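PDB 4Q6B: extracellular ligand-binding receptor from Desulfitobacterium hafniense, which binds leucine and probably serves as the extracellular substrate-binding component of an ABC transporter for amino acids. Local coordinates for residues Ala68-Ala73 and Asp95-Val100; Ile75-Gly80 and Ala309-Gly314; Leu32-Ile37 and Arg46-Val51; Val293-Glu298 and His328-Arg333. All coordinates share one frame; numbering follows the deposited sequence. Where two conformers were deposited one is given.

Interaction 1: residues Ala68-Ala73 and Asp95-Val100. With EDO (1,2-ethanediol), chain F.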
# COMPACT_ATOMS: atom_id res chain seq x y z
N ALA A 68 -10.12 -2.97 21.45
CA ALA A 68 -10.77 -4.26 21.65
C ALA A 68 -9.85 -5.42 21.31
O ALA A 68 -9.86 -6.46 22.03
CB ALA A 68 -12.04 -4.35 20.85
N PHE A 69 -9.11 -5.31 20.22
CA PHE A 69 -8.10 -6.36 19.92
C PHE A 69 -7.03 -6.41 20.99
O PHE A 69 -6.64 -7.49 21.48
CB PHE A 69 -7.45 -6.14 18.55
CG PHE A 69 -8.30 -6.54 17.39
CD1 PHE A 69 -9.20 -7.58 17.51
CD2 PHE A 69 -8.21 -5.85 16.19
CE1 PHE A 69 -9.96 -8.02 16.38
CE2 PHE A 69 -8.97 -6.26 15.06
CZ PHE A 69 -9.87 -7.34 15.16
N ALA A 70 -6.48 -5.25 21.34
CA ALA A 70 -5.41 -5.19 22.34
C ALA A 70 -5.78 -5.75 23.70
O ALA A 70 -4.93 -6.28 24.42
CB ALA A 70 -4.88 -3.73 22.49
N ASP A 71 -7.06 -5.66 24.07
CA ASP A 71 -7.51 -6.13 25.38
C ASP A 71 -7.95 -7.60 25.37
O ASP A 71 -8.38 -8.14 26.40
CB ASP A 71 -8.64 -5.24 25.88
CG ASP A 71 -8.89 -5.38 27.35
OD1 ASP A 71 -10.06 -5.59 27.72
OD2 ASP A 71 -7.92 -5.29 28.14
N ASN A 72 -7.80 -8.25 24.22
CA ASN A 72 -8.23 -9.64 24.06
C ASN A 72 -6.97 -10.56 24.04
O ASN A 72 -6.24 -10.56 23.07
CB ASN A 72 -9.05 -9.74 22.77
CG ASN A 72 -9.58 -11.13 22.48
OD1 ASN A 72 -9.18 -12.10 23.14
ND2 ASN A 72 -10.45 -11.24 21.47
N ALA A 73 -6.76 -11.33 25.12
CA ALA A 73 -5.55 -12.16 25.26
C ALA A 73 -5.48 -13.25 24.15
O ALA A 73 -4.42 -13.85 23.90
CB ALA A 73 -5.48 -12.81 26.69
N ASP A 95 1.11 -0.77 19.93
CA ASP A 95 2.50 -0.78 20.40
C ASP A 95 2.57 -0.80 21.93
O ASP A 95 3.38 -1.55 22.53
CB ASP A 95 3.25 0.43 19.84
CG ASP A 95 4.76 0.32 20.04
OD1 ASP A 95 5.39 -0.59 19.48
OD2 ASP A 95 5.31 1.14 20.78
N GLN A 96 1.76 0.03 22.59
CA GLN A 96 1.77 0.04 24.04
C GLN A 96 1.29 -1.30 24.62
O GLN A 96 1.68 -1.67 25.74
CB GLN A 96 0.88 1.17 24.58
CG GLN A 96 1.56 2.50 24.64
CD GLN A 96 2.17 2.72 26.02
OE1 GLN A 96 1.48 3.11 26.98
NE2 GLN A 96 3.46 2.43 26.14
N ALA A 97 0.39 -1.98 23.91
CA ALA A 97 -0.04 -3.34 24.33
C ALA A 97 0.93 -4.49 23.99
O ALA A 97 0.71 -5.65 24.39
CB ALA A 97 -1.42 -3.67 23.75
N GLY A 98 1.97 -4.20 23.23
CA GLY A 98 2.90 -5.25 22.83
C GLY A 98 2.21 -6.23 21.91
O GLY A 98 2.36 -7.43 22.08
N LEU A 99 1.39 -5.72 20.99
CA LEU A 99 0.72 -6.58 20.01
C LEU A 99 1.08 -6.12 18.61
O LEU A 99 0.95 -4.94 18.30
CB LEU A 99 -0.80 -6.45 20.22
CG LEU A 99 -1.74 -7.30 19.35
CD1 LEU A 99 -1.44 -8.77 19.63
CD2 LEU A 99 -3.17 -6.93 19.75
N VAL A 100 1.55 -7.06 17.77
CA VAL A 100 1.89 -6.72 16.39
C VAL A 100 0.72 -6.17 15.61
O VAL A 100 -0.39 -6.71 15.64
CB VAL A 100 2.49 -7.92 15.65
CG1 VAL A 100 2.44 -7.73 14.09
CG2 VAL A 100 3.91 -8.15 16.11
C1 EDO F . -10.43 -14.49 20.31
O1 EDO F . -10.55 -14.81 21.70
C2 EDO F . -11.81 -14.48 19.66
O2 EDO F . -12.43 -13.20 19.86
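The backbones approach most closely at Ala70 and Ala97, whose CA atoms lie 6.0 Å apart, where the last turns of helices 59-70 and 84-97 come together. Just past Ala97, whose O binds a calcium ion, Gly98 leaves helical geometry with a positive phi of 66° and closes a Schellman motif; the chain then turns so that Leu99 faces the other helix end. Two alanines permit the close approach, their CB methyls meeting at 3.7 Å. Beside them Leu99 CD2 sits against Ala70 CA at 3.8 Å and also touches Phe69 O, while the ring of Phe69 leads off toward Val51 and Ala53 of strand 47-54. Two residues beyond Ala70, past the end of helix 59-70, Asn72 extends CG anti to its own N (chi1 -179°), which carries the amide to a bound 1,2-ethanediol: ND2 donates to O2 at 3.2 Å, and O1 gives OD1 a weak bond. Asn72 OD1 also accepts from Gly74 N, so replacing Asn72 by a leucine would probably leave that backbone N-H without its side-chain acceptor and the diol without its grip. No polar bond joins the two segments; methyl and CH contacts, with one carbonyl oxygen beside Leu99 CD2, suggest that the join depends on close van der Waals fit.

Interaction 2: residues Ile75-Gly80 and Ala309-Gly314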
# COMPACT_ATOMS: atom_id res chain seq x y z
N ILE A 75 -5.92 -12.69 20.89
CA ILE A 75 -5.45 -12.15 19.62
C ILE A 75 -3.91 -12.18 19.58
O ILE A 75 -3.26 -11.55 20.44
CB ILE A 75 -5.97 -10.71 19.45
CG1 ILE A 75 -7.52 -10.70 19.46
CG2 ILE A 75 -5.47 -10.08 18.17
CD1 ILE A 75 -8.16 -11.32 18.19
N GLN A 76 -3.35 -12.90 18.58
CA GLN A 76 -1.89 -13.13 18.54
C GLN A 76 -1.17 -12.02 17.81
O GLN A 76 0.02 -11.79 18.05
CB GLN A 76 -1.56 -14.46 17.83
CG GLN A 76 -2.26 -15.70 18.46
CD GLN A 76 -1.78 -16.12 19.86
OE1 GLN A 76 -0.74 -15.67 20.35
NE2 GLN A 76 -2.54 -17.01 20.51
N ALA A 77 -1.90 -11.36 16.92
CA ALA A 77 -1.39 -10.28 16.06
C ALA A 77 -2.60 -9.66 15.36
O ALA A 77 -3.70 -10.25 15.33
CB ALA A 77 -0.41 -10.82 15.02
N VAL A 78 -2.41 -8.47 14.80
CA VAL A 78 -3.43 -7.78 14.00
C VAL A 78 -2.91 -7.37 12.63
O VAL A 78 -1.79 -6.83 12.50
CB VAL A 78 -3.95 -6.51 14.77
CG1 VAL A 78 -4.96 -5.64 13.93
CG2 VAL A 78 -4.57 -6.97 16.06
N ILE A 79 -3.75 -7.60 11.61
CA ILE A 79 -3.51 -7.15 10.23
C ILE A 79 -4.40 -5.93 10.04
O ILE A 79 -5.61 -6.01 10.23
CB ILE A 79 -3.91 -8.24 9.19
CG1 ILE A 79 -2.91 -9.39 9.32
CG2 ILE A 79 -3.74 -7.69 7.76
CD1 ILE A 79 -3.28 -10.59 8.47
N GLY A 80 -3.79 -4.80 9.72
CA GLY A 80 -4.54 -3.57 9.48
C GLY A 80 -3.65 -2.38 9.85
O GLY A 80 -2.48 -2.59 10.12
N ALA A 309 3.99 -10.21 22.83
CA ALA A 309 4.95 -9.12 22.69
C ALA A 309 6.29 -9.63 22.16
O ALA A 309 7.18 -8.82 21.85
CB ALA A 309 5.15 -8.37 24.02
N THR A 310 6.48 -10.95 22.10
CA THR A 310 7.70 -11.53 21.50
C THR A 310 7.62 -11.71 19.98
O THR A 310 8.60 -12.07 19.37
CB THR A 310 8.03 -12.91 22.12
OG1 THR A 310 7.00 -13.84 21.75
CG2 THR A 310 8.06 -12.81 23.65
N LEU A 311 6.48 -11.45 19.37
CA LEU A 311 6.30 -11.77 17.96
C LEU A 311 7.04 -10.77 17.04
O LEU A 311 7.62 -11.19 16.03
CB LEU A 311 4.83 -11.83 17.59
CG LEU A 311 4.60 -12.36 16.18
CD1 LEU A 311 5.04 -13.85 16.06
CD2 LEU A 311 3.11 -12.14 15.85
N ALA A 312 7.06 -9.49 17.42
CA ALA A 312 7.72 -8.45 16.60
C ALA A 312 9.18 -8.79 16.30
O ALA A 312 9.62 -8.69 15.15
CB ALA A 312 7.64 -7.08 17.30
N GLN A 313 9.92 -9.20 17.32
CA GLN A 313 11.30 -9.61 17.10
C GLN A 313 11.35 -10.83 16.20
O GLN A 313 12.26 -10.96 15.40
CB GLN A 313 12.08 -9.81 18.41
CG GLN A 313 13.60 -9.92 18.24
CD GLN A 313 14.23 -8.72 17.53
OE1 GLN A 313 14.03 -7.59 17.92
NE2 GLN A 313 14.98 -8.99 16.47
N GLY A 314 10.38 -11.72 16.33
CA GLY A 314 10.36 -12.89 15.46
C GLY A 314 10.14 -12.50 14.00
O GLY A 314 10.73 -13.12 13.12
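No ring lies between Ala77 and Leu311; the flat group involved is the Gln76-Ala77 peptide, and Leu311 CD2 approaches it at the oxygen, 3.8 Å from Gln76 O. The setting is the parallel sheet of a type I periplasmic binding-protein lobe, in which strand 75-79 is the middle one of five, between strands 10-17 and 101-103. Helix 311-317 covers this sheet. The backbone explains why an oxygen is offered to it: Gln76 departs from extended angles, with psi at -25°, and its carbonyl is directed at the helix rather than along the sheet. The Ala77 CA-CB bond also points there. The remaining evidence concerns Leu311. Its CG stands anti to the backbone N (chi1 -172°), which extends the chain toward the strand and puts one methyl, CD2, in reach of both the carbonyl and Ala77. The backbones stay well separated, 8.1 Å between the CA atoms of Ala77 and Leu311, and the surface buried is small, 70 Å², as expected where a single leucine branch bridges to an alanine. Leu296 of helix 284-301 adds a third element beside Ala77. All three residues that touch across the two segments are buried. At the centre of the contact, Leu311 CD2 meets Ala77 CB at 3.8 Å.

Interaction 3: residues Leu32-Ile37 and Arg46-Val51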
# COMPACT_ATOMS: atom_id res chain seq x y z
N LEU A 32 -7.90 -17.25 1.47
CA LEU A 32 -7.03 -18.19 0.75
C LEU A 32 -5.77 -18.53 1.57
O LEU A 32 -5.33 -19.67 1.56
CB LEU A 32 -6.65 -17.61 -0.62
CG LEU A 32 -6.05 -18.60 -1.61
CD1 LEU A 32 -7.03 -19.66 -2.14
CD2 LEU A 32 -5.42 -17.89 -2.80
N ALA A 33 -5.17 -17.55 2.24
CA ALA A 33 -3.95 -17.83 3.04
C ALA A 33 -4.22 -18.68 4.27
O ALA A 33 -3.46 -19.57 4.60
CB ALA A 33 -3.30 -16.54 3.44
N VAL A 34 -5.31 -18.35 4.96
CA VAL A 34 -5.69 -19.12 6.12
C VAL A 34 -5.95 -20.57 5.72
O VAL A 34 -5.56 -21.52 6.44
CB VAL A 34 -6.94 -18.51 6.74
CG1 VAL A 34 -7.45 -19.44 7.84
CG2 VAL A 34 -6.59 -17.15 7.33
N GLN A 35 -6.60 -20.78 4.57
CA GLN A 35 -6.92 -22.14 4.10
C GLN A 35 -5.62 -22.89 3.80
O GLN A 35 -5.47 -24.08 4.12
CB GLN A 35 -7.73 -22.13 2.78
CG GLN A 35 -9.11 -21.47 2.78
CD GLN A 35 -10.20 -22.28 3.47
OE1 GLN A 35 -11.35 -21.83 3.56
NE2 GLN A 35 -9.86 -23.48 3.96
N GLU A 36 -4.66 -22.16 3.24
CA GLU A 36 -3.37 -22.78 2.92
C GLU A 36 -2.64 -23.18 4.21
O GLU A 36 -2.09 -24.26 4.30
CB GLU A 36 -2.52 -21.80 2.08
CG GLU A 36 -1.10 -22.27 1.79
CD GLU A 36 -1.03 -23.56 0.98
OE1 GLU A 36 -0.04 -24.31 1.16
OE2 GLU A 36 -1.95 -23.84 0.17
N ILE A 37 -2.68 -22.30 5.22
CA ILE A 37 -1.97 -22.54 6.49
C ILE A 37 -2.58 -23.76 7.18
O ILE A 37 -1.87 -24.68 7.61
CB ILE A 37 -2.06 -21.33 7.41
CG1 ILE A 37 -1.21 -20.16 6.86
CG2 ILE A 37 -1.66 -21.70 8.86
CD1 ILE A 37 0.25 -20.53 6.67
N ARG A 46 -2.39 -26.04 15.80
CA ARG A 46 -3.69 -25.42 16.06
C ARG A 46 -4.31 -24.81 14.80
O ARG A 46 -3.60 -24.21 13.97
CB ARG A 46 -3.55 -24.31 17.12
CG ARG A 46 -3.39 -24.84 18.49
CD ARG A 46 -2.23 -24.22 19.23
NE ARG A 46 -2.71 -23.28 20.24
CZ ARG A 46 -2.18 -23.14 21.45
NH1 ARG A 46 -1.14 -23.88 21.82
NH2 ARG A 46 -2.69 -22.25 22.28
N LYS A 47 -5.62 -24.95 14.64
CA LYS A 47 -6.32 -24.25 13.54
C LYS A 47 -6.22 -22.73 13.65
O LYS A 47 -6.46 -22.16 14.72
CB LYS A 47 -7.80 -24.66 13.53
CG LYS A 47 -8.57 -24.07 12.35
CD LYS A 47 -10.05 -24.27 12.55
CE LYS A 47 -10.83 -23.91 11.31
NZ LYS A 47 -12.30 -23.95 11.61
N LEU A 48 -5.89 -22.08 12.52
CA LEU A 48 -5.80 -20.63 12.42
C LEU A 48 -7.17 -20.05 12.03
O LEU A 48 -7.82 -20.57 11.12
CB LEU A 48 -4.77 -20.25 11.36
CG LEU A 48 -4.61 -18.74 11.09
CD1 LEU A 48 -4.27 -17.94 12.36
CD2 LEU A 48 -3.51 -18.60 10.03
N SER A 49 -7.62 -19.03 12.75
CA SER A 49 -8.88 -18.35 12.41
C SER A 49 -8.73 -16.84 12.45
O SER A 49 -7.89 -16.28 13.17
CB SER A 49 -10.00 -18.76 13.36
OG SER A 49 -10.25 -20.15 13.18
N LEU A 50 -9.56 -16.15 11.69
CA LEU A 50 -9.47 -14.71 11.72
C LEU A 50 -10.60 -14.14 12.54
O LEU A 50 -11.70 -14.71 12.61
CB LEU A 50 -9.54 -14.12 10.31
CG LEU A 50 -8.54 -14.63 9.30
CD1 LEU A 50 -8.76 -13.94 7.93
CD2 LEU A 50 -7.13 -14.34 9.81
N VAL A 51 -10.32 -13.02 13.20
CA VAL A 51 -11.38 -12.23 13.86
C VAL A 51 -11.47 -10.92 13.10
O VAL A 51 -10.63 -10.06 13.26
CB VAL A 51 -11.08 -11.95 15.35
CG1 VAL A 51 -12.20 -11.09 16.03
CG2 VAL A 51 -10.91 -13.27 16.14
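Val34, Ile37, Leu48 and Leu50 carry the contact, and most of it is aliphatic. Val34 presents its two methyls separately. CG2 settles into the branch of Leu50, 3.7 Å from Leu50 CG and nearly as close to both CD1 and CD2, so the valine methyl abuts the fork rather than one tip; the two side chains run past each other in opposite directions. One turn later Ile37 brings CG2 to Leu48 CD2 at 3.8 Å. This is the Ile37 branch anti to the backbone N, whereas CG1 (chi1 -71°) takes the CD1 end away from the strand, toward Ile294 and Ala297 of helix 284-301.

Contact with the backbone is made by the other Val34 methyl: with CG1 anti to the backbone N (chi1 171°), that atom rests 3.5 Å from Leu48 O, a van der Waals approach to a carbonyl oxygen. Helix and strand segments share no polar bond with each other; outside them, Asn38 OD1 accepts from Leu48 N, and Ser49, whose CB points away from the helix, uses OG to bond Glu10 OE1.

The axes confirm the layout, since helix segment 32-37 and strand segment 47-51 run at 165°, almost antiparallel, with a closest approach of 8.3 Å. Leu48 and Leu50 point toward the helix and the intervening Ser49 does not, as expected for one face of a strand. Helix 26-39 thus packs on strand 47-54, the outermost strand of its parallel sheet, in a beta-alpha-beta crossover from strand 10-17, the unit from which Rossmann-like lobes are built.

Interaction 4: residues Val293-Glu298 and His328-Arg333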
# COMPACT_ATOMS: atom_id res chain seq x y z
N VAL A 293 -0.80 -12.79 6.11
CA VAL A 293 -1.21 -13.98 6.85
C VAL A 293 -0.10 -15.02 6.81
O VAL A 293 0.25 -15.60 7.84
CB VAL A 293 -2.53 -14.60 6.28
CG1 VAL A 293 -2.78 -16.02 6.86
CG2 VAL A 293 -3.71 -13.70 6.55
N ILE A 294 0.52 -15.21 5.64
CA ILE A 294 1.53 -16.26 5.54
C ILE A 294 2.75 -15.87 6.39
O ILE A 294 3.34 -16.74 7.09
CB ILE A 294 1.96 -16.53 4.09
CG1 ILE A 294 0.79 -17.03 3.22
CG2 ILE A 294 3.08 -17.60 4.06
CD1 ILE A 294 0.11 -18.26 3.72
N LEU A 295 3.13 -14.59 6.33
CA LEU A 295 4.27 -14.05 7.08
C LEU A 295 4.02 -14.23 8.58
O LEU A 295 4.85 -14.79 9.31
CB LEU A 295 4.45 -12.55 6.79
CG LEU A 295 5.27 -11.97 5.62
CD1 LEU A 295 4.69 -10.66 5.04
CD2 LEU A 295 6.70 -11.75 6.08
N LEU A 296 2.85 -13.81 9.04
CA LEU A 296 2.55 -13.89 10.49
C LEU A 296 2.50 -15.35 10.95
O LEU A 296 2.95 -15.71 12.06
CB LEU A 296 1.25 -13.21 10.85
CG LEU A 296 1.28 -11.70 10.71
CD1 LEU A 296 -0.16 -11.15 10.82
CD2 LEU A 296 2.14 -11.10 11.81
N ALA A 297 1.98 -16.23 10.11
CA ALA A 297 1.90 -17.63 10.53
C ALA A 297 3.28 -18.23 10.65
O ALA A 297 3.55 -18.99 11.59
CB ALA A 297 0.99 -18.45 9.56
N GLU A 298 4.17 -17.87 9.73
CA GLU A 298 5.54 -18.38 9.79
C GLU A 298 6.19 -17.87 11.08
O GLU A 298 6.80 -18.66 11.80
CB GLU A 298 6.33 -17.96 8.54
CG GLU A 298 7.66 -18.63 8.38
CD GLU A 298 8.03 -18.79 6.92
OE1 GLU A 298 7.15 -19.15 6.10
OE2 GLU A 298 9.21 -18.54 6.58
N HIS A 328 10.28 -9.82 0.90
CA HIS A 328 9.95 -8.96 2.04
C HIS A 328 11.13 -8.92 3.00
O HIS A 328 11.82 -9.90 3.15
CB HIS A 328 8.74 -9.54 2.79
CG HIS A 328 7.44 -9.42 2.04
ND1 HIS A 328 6.64 -8.29 2.08
CD2 HIS A 328 6.77 -10.31 1.26
CE1 HIS A 328 5.55 -8.49 1.35
NE2 HIS A 328 5.61 -9.71 0.84
N ARG A 329 11.34 -7.80 3.67
CA ARG A 329 12.30 -7.78 4.77
C ARG A 329 12.00 -6.59 5.65
O ARG A 329 11.92 -5.47 5.16
CB ARG A 329 13.72 -7.68 4.23
CG ARG A 329 14.73 -7.73 5.34
CD ARG A 329 16.12 -7.63 4.78
NE ARG A 329 17.05 -7.99 5.87
CZ ARG A 329 18.31 -8.38 5.69
NH1 ARG A 329 19.07 -8.69 6.74
NH2 ARG A 329 18.81 -8.48 4.45
N PHE A 330 11.83 -6.83 6.94
CA PHE A 330 11.48 -5.74 7.87
C PHE A 330 12.73 -5.15 8.47
O PHE A 330 13.65 -5.88 8.85
CB PHE A 330 10.60 -6.24 8.99
CG PHE A 330 9.30 -6.73 8.52
CD1 PHE A 330 8.43 -5.87 7.88
CD2 PHE A 330 8.92 -8.03 8.78
CE1 PHE A 330 7.22 -6.31 7.45
CE2 PHE A 330 7.66 -8.46 8.37
CZ PHE A 330 6.82 -7.58 7.70
N ASP A 331 12.79 -3.81 8.54
CA ASP A 331 13.89 -3.17 9.23
C ASP A 331 13.57 -2.88 10.71
O ASP A 331 12.52 -3.30 11.22
CB ASP A 331 14.44 -1.95 8.46
CG ASP A 331 13.50 -0.72 8.50
OD1 ASP A 331 12.50 -0.72 9.22
OD2 ASP A 331 13.81 0.27 7.80
N GLY A 332 14.48 -2.17 11.38
CA GLY A 332 14.36 -1.92 12.80
C GLY A 332 13.17 -1.04 13.15
O GLY A 332 12.73 -0.99 14.31
N ARG A 333 12.65 -0.34 12.15
CA ARG A 333 11.54 0.57 12.39
C ARG A 333 10.22 -0.01 11.94
O ARG A 333 9.17 0.57 12.17
CB ARG A 333 11.80 1.90 11.70
CG ARG A 333 13.20 2.40 12.00
CD ARG A 333 13.35 3.82 11.51
NE ARG A 333 12.46 4.04 10.39
CZ ARG A 333 11.86 5.20 10.14
NH1 ARG A 333 12.08 6.25 10.93
NH2 ARG A 333 11.05 5.31 9.10
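Leu295, with CG anti to its carbonyl carbon (chi1 -87°), aims its two methyls at His328 and Phe330, and Phe330 adopts the same kind of first torsion to bring its ring to meet it. In the type I periplasmic binding-protein fold this joins helix 284-301 to the end of strand 326-328, in a small hairpin with strand 321-323, and to the loop that follows and continues to strand 341-347. The leucine was deposited in two conformers, and the contacts given are those of one. In that conformer CD1 stands almost exactly above the centre of the His328 ring, 4.2 Å from the centroid and 4° off the normal, a CH-pi contact over the face. The other methyl, CD2, lies 4.1 Å from Phe330 CE2, approaching that ring obliquely. Trp321 adds further cover to Leu295, and Phe330 makes an edge-to-face pair with Phe120.

The rotation of the imidazole is fixed from its rim: ND1 bonds Asp336 OD2 and NE2 bonds Asp291 OD2. Two carboxylates beside a buried ring would probably favour its protonated form. Farther along, the loop is shaped by an Asx turn, for Asp331 OD1 accepts from the backbone two residues on, the donor N meeting OD1 from above the carboxylate plane, 55° out of it: Arg333 N to Asp331 OD1 is 3.0 Å.

How the interactions relate
All four contacts belong to the lobe built on the five-stranded parallel sheet. Along the chain, interaction 3 closes before the others open; interactions 1 and 2 interleave because strand 75-79 lies between the two segments of interaction 1 and packs against the much later helix 311-317; 2 and 4 interleave as helix 284-301 precedes helix 311-317. Interactions 1 and 2 have centres about 9 Å apart and are linked by Val100 O and Val78 N, a probable hydrogen bond of 2.8 Å. The centres of interactions 2 and 4 are about 10 Å apart, with Ile79 on Val293 and Leu296. Helix 284-301 also meets interaction 3 through Ala33 and Ile37, so late chain segments help complete the early lobe.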